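Precorrin-6Y C5,15-methyltransferase (Decarboxylating) (Geobacter metallireducens, PDB 3E05) is the C-terminal domain of a methyltransferase that probably uses S-adenosylmethionine to methylate and decarboxylate precorrin-6Y in cobalamin biosynthesis. Local coordinates at residues 29-33 and 53-58. Residues are numbered along the deposited sequence; the frame is centred on the assembly and turned at random.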
# COMPACT_ATOMS: atom_id res chain seq x y z
N ARG D 29 13.37 0.51 -8.77
CA ARG D 29 14.72 0.29 -9.27
C ARG D 29 15.74 0.31 -8.13
O ARG D 29 16.57 -0.55 -8.04
CB ARG D 29 15.07 1.35 -10.32
CG ARG D 29 16.28 1.02 -11.19
CD ARG D 29 16.61 2.21 -12.08
NE ARG D 29 15.45 2.69 -12.84
CZ ARG D 29 15.17 3.97 -13.06
NH1 ARG D 29 15.95 4.93 -12.59
NH2 ARG D 29 14.08 4.31 -13.75
N ALA D 30 15.67 1.34 -7.28
CA ALA D 30 16.56 1.46 -6.12
C ALA D 30 16.45 0.25 -5.20
O ALA D 30 17.46 -0.34 -4.84
CB ALA D 30 16.27 2.74 -5.35
N VAL D 31 15.22 -0.15 -4.85
CA VAL D 31 15.02 -1.35 -4.01
C VAL D 31 15.58 -2.61 -4.70
O VAL D 31 16.22 -3.44 -4.05
CB VAL D 31 13.51 -1.58 -3.69
CG1 VAL D 31 13.33 -2.75 -2.72
CG2 VAL D 31 12.88 -0.32 -3.10
N THR D 32 15.37 -2.72 -6.00
CA THR D 32 15.89 -3.86 -6.81
C THR D 32 17.42 -3.95 -6.72
O THR D 32 17.98 -5.02 -6.44
CB THR D 32 15.42 -3.74 -8.27
OG1 THR D 32 14.00 -3.83 -8.32
CG2 THR D 32 16.01 -4.83 -9.18
N LEU D 33 18.08 -2.81 -6.91
CA LEU D 33 19.56 -2.72 -6.82
C LEU D 33 20.07 -3.06 -5.42
O LEU D 33 21.05 -3.77 -5.29
CB LEU D 33 20.01 -1.32 -7.24
CG LEU D 33 19.83 -1.04 -8.73
CD1 LEU D 33 19.87 0.44 -8.96
CD2 LEU D 33 20.82 -1.81 -9.60
N SER D 53 17.43 0.52 -17.60
CA SER D 53 17.59 1.43 -16.45
C SER D 53 18.25 0.75 -15.25
O SER D 53 19.03 1.37 -14.53
CB SER D 53 16.26 2.09 -16.06
OG SER D 53 15.38 1.16 -15.47
N VAL D 54 17.93 -0.53 -15.03
CA VAL D 54 18.55 -1.32 -13.97
C VAL D 54 20.03 -1.51 -14.26
O VAL D 54 20.87 -1.22 -13.42
CB VAL D 54 17.86 -2.70 -13.78
CG1 VAL D 54 18.53 -3.52 -12.65
CG2 VAL D 54 16.35 -2.49 -13.50
N SER D 55 20.34 -1.95 -15.48
CA SER D 55 21.73 -2.11 -15.96
C SER D 55 22.53 -0.84 -15.80
O SER D 55 23.68 -0.88 -15.37
CB SER D 55 21.73 -2.51 -17.43
OG SER D 55 21.60 -3.91 -17.55
N ILE D 56 21.91 0.29 -16.13
CA ILE D 56 22.61 1.58 -16.14
C ILE D 56 22.96 2.06 -14.73
O ILE D 56 24.10 2.43 -14.46
CB ILE D 56 21.83 2.64 -16.94
CG1 ILE D 56 21.97 2.36 -18.44
CG2 ILE D 56 22.28 4.05 -16.61
CD1 ILE D 56 21.01 3.15 -19.29
N GLU D 57 22.00 2.02 -13.81
CA GLU D 57 22.31 2.37 -12.41
C GLU D 57 23.21 1.33 -11.69
O GLU D 57 24.07 1.71 -10.89
CB GLU D 57 21.02 2.72 -11.63
CG GLU D 57 20.42 4.05 -12.09
CD GLU D 57 19.26 4.51 -11.25
OE1 GLU D 57 18.94 3.83 -10.25
OE2 GLU D 57 18.65 5.54 -11.59
N ALA D 58 23.04 0.05 -12.02
CA ALA D 58 23.97 -1.00 -11.57
C ALA D 58 25.42 -0.71 -11.97
O ALA D 58 26.35 -0.96 -11.20
CB ALA D 58 23.56 -2.33 -12.13
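Two helices of the class I methyltransferase fold meet through Arg-29 and Leu-33 on helix 26-35 and Ser-53, Val-54, Glu-57 and Ala-58 on helix 53-61. Their short segments cross at -60°, with axes 10.3 Å apart. In one of its two modelled conformers, Arg-29 reaches over with CG anti to its own N (chi1 -164°) and bends at chi3, which turns the guanidinium toward Glu-57. A buried salt bridge then joins Arg-29 NH1 to Glu-57 OE2 at 2.9 Å. OE2 lies near the guanidinium plane, but NH1 meets it from above the carboxylate plane. Ser-53 CB covers one guanidinium face, 3.4 Å from Arg-29 NE. Beside the charged pair, Leu-33 CD1 lies 3.7 Å from Glu-57 CB, and Leu-33 CD2 packs 3.8 Å from Ala-58 CB and against Val-54 CG1. Ile-11 N bonds to Glu-57 OE2, and Arg-29 NH2 forms a salt bridge with Asp-13, so the N-terminal segment is tied to both helices. With an alanine here instead of Glu-57, Arg-29 NH1 would probably lose its carboxylate mate and Ile-11 N its acceptor. Val-54 and Ala-58 rest on Met-44 of strand 43-47, while Thr-32 and Val-54 touch Phe-113 of strand 111-114.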